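Local coordinates for protein CpuTA1 (Curtobacterium pusillum, PDB 5K3W) that is a homodimeric pyridoxal-5'-phosphate-binding protein of the aminotransferase class IV family, with the fold-type IV architecture of that family, at residues T2-L6 and D103-N108; P66-E70 and R94-L98; E113-I119 and W133-G139; L260-L266 and L281-P287. Residue numbers count along the deposited sequence, not the author numbering.

Contact 1. Residues T2-L6 and D103-N108; sequences TRATL and DYRSRN. With GAB (3-aminobenzoic acid), chain D.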
# COMPACT_ATOMS: atom_id res chain seq x y z
N THR A 2 -6.19 -28.06 0.09
CA THR A 2 -4.95 -27.40 -0.30
C THR A 2 -3.85 -27.75 0.69
O THR A 2 -4.14 -28.11 1.83
CB THR A 2 -5.12 -25.88 -0.39
OG1 THR A 2 -4.00 -25.29 -1.08
CG2 THR A 2 -5.23 -25.29 0.98
N ARG A 3 -2.59 -27.66 0.27
CA ARG A 3 -1.48 -28.03 1.16
C ARG A 3 -1.38 -27.05 2.32
O ARG A 3 -1.37 -27.46 3.49
CB ARG A 3 -0.17 -28.08 0.38
CG ARG A 3 1.01 -28.66 1.15
CD ARG A 3 2.27 -28.47 0.32
NE ARG A 3 2.54 -27.05 0.11
CZ ARG A 3 3.27 -26.56 -0.89
NH1 ARG A 3 3.79 -27.37 -1.79
NH2 ARG A 3 3.46 -25.25 -0.99
N ALA A 4 -1.34 -25.75 2.02
CA ALA A 4 -1.25 -24.71 3.03
C ALA A 4 -2.45 -24.73 3.98
O ALA A 4 -3.55 -25.14 3.62
CB ALA A 4 -1.15 -23.34 2.37
N THR A 5 -2.21 -24.28 5.21
CA THR A 5 -3.24 -24.12 6.21
C THR A 5 -3.66 -22.66 6.24
O THR A 5 -2.82 -21.77 6.06
CB THR A 5 -2.75 -24.53 7.61
OG1 THR A 5 -2.46 -25.92 7.64
CG2 THR A 5 -3.81 -24.22 8.65
N LEU A 6 -4.95 -22.42 6.47
CA LEU A 6 -5.49 -21.08 6.63
C LEU A 6 -6.36 -21.04 7.87
O LEU A 6 -7.20 -21.93 8.08
CB LEU A 6 -6.32 -20.65 5.39
CG LEU A 6 -7.03 -19.28 5.57
CD1 LEU A 6 -6.05 -18.12 5.72
CD2 LEU A 6 -8.00 -19.00 4.47
N ASP A 103 -1.60 -27.79 12.50
CA ASP A 103 -2.46 -28.38 11.48
C ASP A 103 -1.70 -28.66 10.19
O ASP A 103 -1.90 -29.70 9.55
CB ASP A 103 -3.65 -27.48 11.18
CG ASP A 103 -4.49 -28.01 10.04
OD1 ASP A 103 -5.41 -28.82 10.31
OD2 ASP A 103 -4.21 -27.63 8.88
N TYR A 104 -0.82 -27.75 9.79
CA TYR A 104 -0.01 -28.00 8.60
C TYR A 104 0.78 -29.29 8.76
O TYR A 104 0.83 -30.12 7.85
CB TYR A 104 0.92 -26.82 8.33
CG TYR A 104 1.66 -26.99 7.03
CD1 TYR A 104 2.83 -27.76 6.97
CD2 TYR A 104 1.17 -26.42 5.84
CE1 TYR A 104 3.50 -27.94 5.78
CE2 TYR A 104 1.85 -26.59 4.64
CZ TYR A 104 3.02 -27.36 4.62
OH TYR A 104 3.70 -27.55 3.44
N ARG A 105 1.43 -29.48 9.91
CA ARG A 105 2.29 -30.64 10.07
C ARG A 105 1.50 -31.93 10.24
O ARG A 105 1.96 -32.99 9.82
CB ARG A 105 3.26 -30.43 11.24
CG ARG A 105 4.41 -29.48 10.90
CD ARG A 105 4.91 -28.71 12.12
NE ARG A 105 5.51 -29.58 13.13
CZ ARG A 105 6.73 -30.09 13.02
NH1 ARG A 105 7.47 -29.84 11.95
NH2 ARG A 105 7.21 -30.88 13.97
N SER A 106 0.32 -31.86 10.83
CA SER A 106 -0.40 -33.11 11.03
C SER A 106 -0.93 -33.65 9.71
O SER A 106 -1.09 -34.87 9.57
CB SER A 106 -1.54 -32.92 12.04
OG SER A 106 -2.61 -32.20 11.48
N ARG A 107 -1.16 -32.78 8.73
CA ARG A 107 -1.59 -33.20 7.40
C ARG A 107 -0.42 -33.47 6.47
O ARG A 107 -0.45 -34.44 5.70
CB ARG A 107 -2.48 -32.13 6.77
CG ARG A 107 -3.82 -31.96 7.45
CD ARG A 107 -4.66 -30.91 6.74
NE ARG A 107 -4.01 -29.60 6.68
CZ ARG A 107 -3.52 -29.07 5.57
NH1 ARG A 107 -3.61 -29.72 4.42
NH2 ARG A 107 -2.96 -27.88 5.60
N ASN A 108 0.62 -32.64 6.50
CA ASN A 108 1.71 -32.71 5.53
C ASN A 108 2.97 -33.33 6.10
O ASN A 108 3.96 -33.45 5.37
CB ASN A 108 2.03 -31.31 4.99
CG ASN A 108 0.82 -30.66 4.38
OD1 ASN A 108 0.29 -31.14 3.39
ND2 ASN A 108 0.36 -29.56 4.98
C1' GAB D . -1.79 -30.98 -1.45
O1' GAB D . -1.69 -31.69 -0.41
O2' GAB D . -2.92 -30.60 -1.90
C1 GAB D . -0.45 -30.63 -2.11
C2 GAB D . -0.35 -29.67 -3.13
C3 GAB D . 0.89 -29.39 -3.69
C4 GAB D . 2.02 -30.06 -3.25
C5 GAB D . 1.91 -31.01 -2.24
C6 GAB D . 0.69 -31.30 -1.66
N3 GAB D . 1.00 -28.42 -4.76
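A polar contact ties the N-terminal lead-in to strand 5-9 onto the last turns of helix 90-108, at the outer end of the domain that carries both. Arg107 does most of the work: its NH2 donates to Arg3 O (2.7 Å) and to Thr5 OG1 (2.9 Å), and its NH1 adds a weak bond to Thr2 O at 3.1 Å. Asn108 ND2 also reaches Arg3 O, at 3.1 Å, so this carbonyl is shared by two side chains of the helix terminus. In the fold this is strand-on-helix packing, strand 5-9 lying beside strand 131-138 in an antiparallel sheet whose one face is covered by helix 90-108. Thr5 OG1 in turn donates to Asp103 OD2 (2.7 Å), which also holds Arg107 NE in an intrahelical salt bridge of 3.0 Å. The Tyr104 ring turns its edge to Ala4, with CE2 4.0 Å from Ala4 CA. Arg3 aims its guanidinium elsewhere, forming a salt bridge with Asp137; its NH1 lies 3.5 Å from C4 of a bound 3-aminobenzoic acid.

Contact 2. Residues P66-E70 and R94-L98; sequences PQALE and REAVL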
# COMPACT_ATOMS: atom_id res chain seq x y z
N PRO A 66 7.92 -21.50 15.33
CA PRO A 66 8.01 -20.13 14.81
C PRO A 66 9.16 -19.38 15.48
O PRO A 66 9.28 -19.34 16.70
CB PRO A 66 6.66 -19.52 15.19
CG PRO A 66 5.80 -20.67 15.63
CD PRO A 66 6.72 -21.70 16.15
N GLN A 67 10.00 -18.75 14.67
CA GLN A 67 11.15 -18.03 15.21
C GLN A 67 10.76 -16.64 15.69
O GLN A 67 10.05 -15.90 15.01
CB GLN A 67 12.25 -17.91 14.17
CG GLN A 67 12.86 -19.20 13.72
CD GLN A 67 14.05 -18.97 12.81
OE1 GLN A 67 14.03 -18.08 11.96
NE2 GLN A 67 15.10 -19.74 13.01
N ALA A 68 11.26 -16.27 16.87
CA ALA A 68 11.10 -14.92 17.40
C ALA A 68 9.62 -14.54 17.50
O ALA A 68 9.25 -13.38 17.27
CB ALA A 68 11.88 -13.91 16.55
N LEU A 69 8.78 -15.51 17.86
CA LEU A 69 7.34 -15.31 17.77
C LEU A 69 6.88 -14.09 18.56
O LEU A 69 6.04 -13.32 18.09
CB LEU A 69 6.59 -16.57 18.23
CG LEU A 69 5.06 -16.50 18.12
CD1 LEU A 69 4.63 -16.20 16.68
CD2 LEU A 69 4.35 -17.75 18.62
N GLU A 70 7.42 -13.90 19.77
CA GLU A 70 6.95 -12.80 20.61
C GLU A 70 7.38 -11.45 20.05
O GLU A 70 6.60 -10.50 20.07
CB GLU A 70 7.45 -12.98 22.05
CG GLU A 70 6.92 -11.96 23.06
CD GLU A 70 5.42 -12.13 23.39
OE1 GLU A 70 4.84 -13.20 23.12
OE2 GLU A 70 4.82 -11.18 23.92
N ARG A 94 -1.07 -15.55 18.84
CA ARG A 94 -0.12 -16.60 19.21
C ARG A 94 -0.75 -17.97 19.06
O ARG A 94 -0.20 -18.86 18.39
CB ARG A 94 0.36 -16.38 20.65
CG ARG A 94 1.31 -17.45 21.14
CD ARG A 94 1.71 -17.25 22.59
NE ARG A 94 2.25 -15.91 22.85
CZ ARG A 94 1.68 -15.00 23.64
NH1 ARG A 94 0.55 -15.27 24.29
NH2 ARG A 94 2.26 -13.82 23.81
N GLU A 95 -1.93 -18.16 19.65
CA GLU A 95 -2.61 -19.44 19.55
C GLU A 95 -2.90 -19.78 18.10
O GLU A 95 -2.75 -20.94 17.68
CB GLU A 95 -3.90 -19.41 20.38
CG GLU A 95 -3.66 -19.64 21.88
CD GLU A 95 -3.47 -21.13 22.23
OE1 GLU A 95 -4.39 -21.92 21.96
OE2 GLU A 95 -2.39 -21.52 22.74
N ALA A 96 -3.30 -18.78 17.30
CA ALA A 96 -3.63 -19.02 15.90
C ALA A 96 -2.42 -19.52 15.13
O ALA A 96 -2.53 -20.45 14.32
CB ALA A 96 -4.19 -17.76 15.25
N VAL A 97 -1.24 -18.93 15.36
CA VAL A 97 -0.05 -19.34 14.62
C VAL A 97 0.35 -20.76 14.99
O VAL A 97 0.70 -21.57 14.11
CB VAL A 97 1.09 -18.34 14.86
CG1 VAL A 97 2.40 -18.90 14.35
CG2 VAL A 97 0.78 -16.98 14.22
N LEU A 98 0.31 -21.10 16.28
CA LEU A 98 0.72 -22.43 16.72
C LEU A 98 -0.26 -23.50 16.24
O LEU A 98 0.16 -24.58 15.82
CB LEU A 98 0.87 -22.46 18.24
CG LEU A 98 1.98 -21.55 18.74
CD1 LEU A 98 2.12 -21.60 20.25
CD2 LEU A 98 3.28 -21.94 18.06
O HOH W 1 4.73 -15.64 21.60
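Leu69 is at the centre of a small apolar cluster with Pro66, Val97 and Leu98, where strand 65-66 and the start of helix 69-82 meet helix 90-108, which packs on the antiparallel sheet of this domain. Just after the N-cap residue Ala68, Leu69 directs its side chain into the cluster, with CD1 4.2 Å from Val97 CG1 and CD2 4.4 Å from Leu98 CD2. The Pro66 ring packs beside it, its CG 3.7 Å from Leu98 CD2 and 4.0 Å from Val97 CG1. Beneath them, Ile59 of strand 54-62 touches Pro66 and Leu69, while Val97 rests on Ala116 and Leu118 of the sheet. Further out, the aliphatic part of Arg94 extends the packing, its CG 4.0 Å from Leu69 CD2. At the exposed edge, Glu70 and Arg94 join the two helices by a salt bridge, Arg94 NH2 to Glu70 OE1 at 2.7 Å. A water closes the ring, accepting from Arg94 NE at 2.8 Å and donating to Glu70 OE1 at 2.9 Å.

Contact 3. Residues E113-I119 and W133-G139; sequences ELFAKLI and WVFVDEG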
# COMPACT_ATOMS: atom_id res chain seq x y z
N GLU A 113 11.45 -25.94 5.48
CA GLU A 113 11.25 -24.66 6.13
C GLU A 113 9.86 -24.15 5.79
O GLU A 113 9.48 -24.10 4.61
CB GLU A 113 12.31 -23.65 5.68
CG GLU A 113 13.73 -24.16 5.67
CD GLU A 113 14.75 -23.08 5.25
OE1 GLU A 113 14.34 -21.92 4.99
OE2 GLU A 113 15.96 -23.41 5.19
N LEU A 114 9.08 -23.80 6.80
CA LEU A 114 7.77 -23.22 6.56
C LEU A 114 7.79 -21.75 6.97
O LEU A 114 8.76 -21.25 7.57
CB LEU A 114 6.68 -23.95 7.34
CG LEU A 114 6.71 -25.47 7.41
CD1 LEU A 114 5.65 -25.92 8.40
CD2 LEU A 114 6.48 -26.10 6.04
N PHE A 115 6.70 -21.07 6.67
CA PHE A 115 6.48 -19.74 7.18
C PHE A 115 5.01 -19.58 7.56
O PHE A 115 4.13 -20.30 7.08
CB PHE A 115 6.92 -18.65 6.16
CG PHE A 115 6.05 -18.57 4.96
CD1 PHE A 115 6.20 -19.46 3.91
CD2 PHE A 115 5.04 -17.62 4.88
CE1 PHE A 115 5.38 -19.41 2.80
CE2 PHE A 115 4.22 -17.54 3.77
CZ PHE A 115 4.39 -18.45 2.72
N ALA A 116 4.77 -18.66 8.48
CA ALA A 116 3.44 -18.23 8.87
C ALA A 116 3.32 -16.76 8.52
O ALA A 116 4.25 -15.98 8.73
CB ALA A 116 3.21 -18.44 10.37
N LYS A 117 2.19 -16.40 7.93
CA LYS A 117 1.93 -15.02 7.56
C LYS A 117 0.69 -14.54 8.30
O LYS A 117 -0.35 -15.20 8.27
CB LYS A 117 1.74 -14.87 6.04
CG LYS A 117 1.33 -13.44 5.63
CD LYS A 117 1.71 -13.11 4.19
CE LYS A 117 3.14 -12.61 4.11
NZ LYS A 117 3.51 -12.23 2.72
N LEU A 118 0.81 -13.40 8.97
CA LEU A 118 -0.28 -12.81 9.73
C LEU A 118 -0.76 -11.57 9.00
O LEU A 118 0.04 -10.71 8.64
CB LEU A 118 0.16 -12.44 11.16
CG LEU A 118 0.58 -13.51 12.18
CD1 LEU A 118 1.67 -14.45 11.65
CD2 LEU A 118 1.04 -12.84 13.49
N ILE A 119 -2.07 -11.47 8.79
CA ILE A 119 -2.64 -10.36 8.05
C ILE A 119 -3.79 -9.76 8.84
O ILE A 119 -4.76 -10.46 9.15
CB ILE A 119 -3.09 -10.78 6.64
CG1 ILE A 119 -1.86 -11.14 5.81
CG2 ILE A 119 -3.89 -9.67 5.98
CD1 ILE A 119 -2.19 -11.70 4.47
N TRP A 133 -6.23 -12.93 9.46
CA TRP A 133 -5.96 -14.25 8.91
C TRP A 133 -4.55 -14.68 9.28
O TRP A 133 -3.66 -13.85 9.47
CB TRP A 133 -6.09 -14.25 7.38
CG TRP A 133 -7.45 -14.00 6.87
CD1 TRP A 133 -8.44 -14.92 6.72
CD2 TRP A 133 -7.98 -12.75 6.41
NE1 TRP A 133 -9.57 -14.32 6.20
CE2 TRP A 133 -9.31 -12.99 6.00
CE3 TRP A 133 -7.45 -11.46 6.31
CZ2 TRP A 133 -10.13 -11.97 5.49
CZ3 TRP A 133 -8.28 -10.45 5.80
CH2 TRP A 133 -9.60 -10.71 5.40
N VAL A 134 -4.36 -15.99 9.34
CA VAL A 134 -3.04 -16.60 9.43
C VAL A 134 -3.01 -17.72 8.42
O VAL A 134 -3.94 -18.54 8.38
CB VAL A 134 -2.74 -17.16 10.84
CG1 VAL A 134 -1.34 -17.78 10.89
CG2 VAL A 134 -2.89 -16.10 11.90
N PHE A 135 -1.95 -17.80 7.62
CA PHE A 135 -1.74 -19.02 6.87
C PHE A 135 -0.31 -19.51 7.01
O PHE A 135 0.62 -18.73 7.23
CB PHE A 135 -2.14 -18.88 5.38
CG PHE A 135 -1.35 -17.86 4.60
CD1 PHE A 135 -0.19 -18.23 3.93
CD2 PHE A 135 -1.81 -16.56 4.49
CE1 PHE A 135 0.52 -17.30 3.18
CE2 PHE A 135 -1.11 -15.63 3.74
CZ PHE A 135 0.06 -15.99 3.09
N VAL A 136 -0.16 -20.82 6.91
CA VAL A 136 1.12 -21.51 7.02
C VAL A 136 1.37 -22.27 5.71
O VAL A 136 0.44 -22.84 5.14
CB VAL A 136 1.13 -22.48 8.22
CG1 VAL A 136 2.43 -23.27 8.26
CG2 VAL A 136 0.89 -21.72 9.54
N ASP A 137 2.61 -22.27 5.25
CA ASP A 137 2.89 -22.95 3.99
C ASP A 137 4.39 -23.10 3.86
O ASP A 137 5.17 -22.49 4.60
CB ASP A 137 2.30 -22.20 2.80
CG ASP A 137 2.29 -23.03 1.53
OD1 ASP A 137 2.53 -24.25 1.61
OD2 ASP A 137 2.03 -22.46 0.44
N GLU A 138 4.78 -23.93 2.89
CA GLU A 138 6.19 -24.15 2.61
C GLU A 138 6.83 -22.87 2.08
O GLU A 138 6.22 -22.13 1.29
CB GLU A 138 6.35 -25.28 1.60
CG GLU A 138 7.58 -26.12 1.85
CD GLU A 138 7.53 -27.47 1.13
OE1 GLU A 138 8.43 -28.30 1.39
OE2 GLU A 138 6.59 -27.68 0.32
N GLY A 139 8.05 -22.60 2.54
CA GLY A 139 8.73 -21.39 2.13
C GLY A 139 9.42 -21.54 0.79
O GLY A 139 9.64 -22.64 0.29
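Strands 114-121 and 131-138 form a beta hairpin at the heart of the antiparallel sheet, and their backbones satisfy each other in regular ladder fashion. Three hydrogen-bonded pairs each contribute two bonds. Phe115 N donates to Asp137 O (2.9 Å) and Asp137 N to Phe115 O (3.1 Å); Lys117 N and Phe135 O, then Phe135 N and Lys117 O, pair at 2.9 and 3.1 Å; Ile119 and Trp133 exchange N-to-O bonds of 2.9 Å both ways. A seventh bond, Gly139 N to Glu113 O at 2.9 Å, continues the ladder. The intervening residues turn their amide groups outward: Ala116 bonds to Ile59 and Val136 to Thr5 in the flanking strands. Of the side-chain charges, Asp137 pairs with Arg3 and Glu113 with Arg146. Ala116, Leu118, Val134 and Val136 share the face under helix 90-108, whereas Lys117, Ile119, Trp133 and Phe135 occupy the other, touching the second subunit. There Lys117 CB sits over the Phe135 ring, 3.9 Å from its centroid, in a CH-pi contact.

Contact 4. Residues L260-L266 and L281-P287; sequences LRDAEAL and LDDREYP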
# COMPACT_ATOMS: atom_id res chain seq x y z
N LEU A 260 28.20 3.37 3.48
CA LEU A 260 27.76 2.07 2.98
C LEU A 260 28.68 1.53 1.88
O LEU A 260 28.96 0.33 1.82
CB LEU A 260 26.33 2.21 2.48
CG LEU A 260 25.43 1.03 2.16
CD1 LEU A 260 24.99 0.37 3.45
CD2 LEU A 260 24.22 1.57 1.37
N ARG A 261 29.14 2.41 0.98
CA ARG A 261 30.05 2.00 -0.09
C ARG A 261 31.39 1.52 0.45
O ARG A 261 32.00 0.62 -0.14
CB ARG A 261 30.32 3.17 -1.04
CG ARG A 261 29.11 3.98 -1.39
CD ARG A 261 28.46 3.46 -2.64
NE ARG A 261 27.22 4.18 -2.95
CZ ARG A 261 26.34 3.78 -3.85
NH1 ARG A 261 26.55 2.66 -4.53
NH2 ARG A 261 25.24 4.49 -4.06
N ASP A 262 31.87 2.12 1.54
CA ASP A 262 33.18 1.81 2.09
C ASP A 262 33.16 0.62 3.03
O ASP A 262 34.18 0.34 3.67
CB ASP A 262 33.75 3.02 2.83
CG ASP A 262 33.84 4.26 1.95
OD1 ASP A 262 34.11 4.12 0.73
OD2 ASP A 262 33.65 5.37 2.48
N ALA A 263 32.04 -0.09 3.13
CA ALA A 263 31.94 -1.20 4.06
C ALA A 263 32.77 -2.38 3.58
O ALA A 263 33.02 -2.55 2.39
CB ALA A 263 30.48 -1.62 4.22
N GLU A 264 33.21 -3.21 4.53
CA GLU A 264 33.98 -4.39 4.16
C GLU A 264 33.09 -5.52 3.69
O GLU A 264 33.46 -6.26 2.77
CB GLU A 264 34.84 -4.85 5.33
CG GLU A 264 36.15 -4.10 5.43
CD GLU A 264 36.56 -3.85 6.86
OE1 GLU A 264 36.37 -4.76 7.71
OE2 GLU A 264 37.06 -2.73 7.14
N ALA A 265 31.92 -5.69 4.31
CA ALA A 265 30.95 -6.67 3.86
C ALA A 265 29.56 -6.16 4.19
O ALA A 265 29.39 -5.31 5.07
CB ALA A 265 31.18 -8.05 4.49
N LEU A 266 28.56 -6.68 3.46
CA LEU A 266 27.17 -6.29 3.63
C LEU A 266 26.27 -7.51 3.57
O LEU A 266 26.53 -8.45 2.80
CB LEU A 266 26.71 -5.31 2.55
CG LEU A 266 27.49 -4.01 2.41
CD1 LEU A 266 27.03 -3.31 1.15
CD2 LEU A 266 27.24 -3.12 3.61
N LEU A 281 27.16 -4.08 -4.94
CA LEU A 281 26.23 -3.00 -4.63
C LEU A 281 26.45 -1.93 -5.69
O LEU A 281 27.53 -1.33 -5.76
CB LEU A 281 26.46 -2.44 -3.23
CG LEU A 281 25.49 -1.34 -2.82
CD1 LEU A 281 24.07 -1.90 -2.79
CD2 LEU A 281 25.86 -0.67 -1.47
N ASP A 282 25.45 -1.73 -6.54
CA ASP A 282 25.57 -0.80 -7.66
C ASP A 282 26.81 -1.13 -8.49
O ASP A 282 27.56 -0.25 -8.91
CB ASP A 282 25.60 0.64 -7.17
CG ASP A 282 24.29 1.07 -6.55
OD1 ASP A 282 23.22 0.60 -7.00
OD2 ASP A 282 24.34 1.89 -5.61
N ASP A 283 27.04 -2.42 -8.72
CA ASP A 283 28.11 -2.91 -9.57
C ASP A 283 29.52 -2.71 -9.00
O ASP A 283 30.49 -3.13 -9.64
CB ASP A 283 28.05 -2.29 -10.97
CG ASP A 283 26.79 -2.68 -11.72
OD1 ASP A 283 26.46 -3.89 -11.75
OD2 ASP A 283 26.12 -1.77 -12.26
N ARG A 284 29.66 -2.10 -7.82
CA ARG A 284 30.90 -2.25 -7.07
C ARG A 284 30.89 -3.61 -6.40
O ARG A 284 29.88 -4.00 -5.80
CB ARG A 284 31.06 -1.13 -6.04
CG ARG A 284 32.10 -1.46 -4.96
CD ARG A 284 32.44 -0.27 -4.06
NE ARG A 284 33.33 0.69 -4.71
CZ ARG A 284 32.94 1.87 -5.18
NH1 ARG A 284 33.82 2.67 -5.77
NH2 ARG A 284 31.66 2.24 -5.06
N GLU A 285 31.99 -4.36 -6.53
CA GLU A 285 32.09 -5.69 -5.94
C GLU A 285 32.41 -5.61 -4.46
O GLU A 285 33.14 -4.73 -4.00
CB GLU A 285 33.18 -6.52 -6.62
CG GLU A 285 33.36 -6.24 -8.09
CD GLU A 285 32.72 -7.29 -8.97
OE1 GLU A 285 31.83 -8.02 -8.49
OE2 GLU A 285 33.13 -7.40 -10.14
N TYR A 286 31.88 -6.58 -3.72
CA TYR A 286 32.12 -6.74 -2.31
C TYR A 286 32.48 -8.19 -2.02
O TYR A 286 31.85 -9.10 -2.58
CB TYR A 286 30.89 -6.32 -1.49
CG TYR A 286 30.68 -4.82 -1.51
CD1 TYR A 286 30.11 -4.20 -2.60
CD2 TYR A 286 31.08 -4.03 -0.44
CE1 TYR A 286 29.93 -2.83 -2.64
CE2 TYR A 286 30.90 -2.66 -0.46
CZ TYR A 286 30.32 -2.07 -1.57
OH TYR A 286 30.15 -0.72 -1.61
N PRO A 287 33.47 -8.44 -1.18
CA PRO A 287 33.83 -9.82 -0.86
C PRO A 287 32.78 -10.46 0.05
O PRO A 287 32.15 -9.80 0.88
CB PRO A 287 35.18 -9.69 -0.15
CG PRO A 287 35.14 -8.33 0.47
CD PRO A 287 34.25 -7.46 -0.39
O HOH W 2 28.64 0.60 -3.96
O HOH W 3 29.56 -8.44 1.26
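A tight beta hairpin, strands 280-281 and 284-285 joined by a type I' turn from Leu281 to Arg284, packs here against the connection between helix 257-261 and strand 265-270. Leu281 N to Arg284 O (2.9 Å) and Arg284 N to Leu281 O (3.1 Å) close the turn. Leu281 drives its side chain into the apolar interior, where CD2 meets Leu260 CD2 at 4.0 Å and Leu266 CD1 at 3.9 Å; Val215 and Ile197 of neighbouring strands also pack on these leucines. Tyr286 lies alongside, with Leu266 CD1 over one face of its ring, 4.2 Å from CE2. Tyr286 OH donates to Arg261 O (2.7 Å), satisfying a carbonyl at the end of the helix. At Glu264 and Ala265, both facing Leu216, a classic beta bulge opens the strand that follows. On the polar side Arg261 NH1 forms a salt bridge with Asp282 OD2 at 2.6 Å, and Thr153 is a second partner of that carboxylate. One water bridges these groups: it accepts from Arg261 NH1 at 3.0 Å and donates to Leu281 O at 2.9 Å and to Tyr286 OH at 3.1 Å.

Contacts 1, 2 and 3 belong to one domain, and contact 4 to the other side of the chain's centre. Helix 90-108 serves both contact 1 and contact 2, whose centres are 16 Å apart, and leads directly into strand 114-121 of contact 3. Arg3 forms a salt bridge with Asp137, and Thr5 probably hydrogen-bonds to Val136, both in strand 131-138; Val97 packs on Ala116, Leu118 and Val134. Contact 3, in the middle of the six-stranded sheet, thus connects contacts 1 and 2. Along the chain, contact 2 falls within the span bracketed by contact 1, followed by contact 3 and then contact 4, centred 33 to 41 Å from the others in the other domain, with the bound pyridoxal-5'-phosphate lying between.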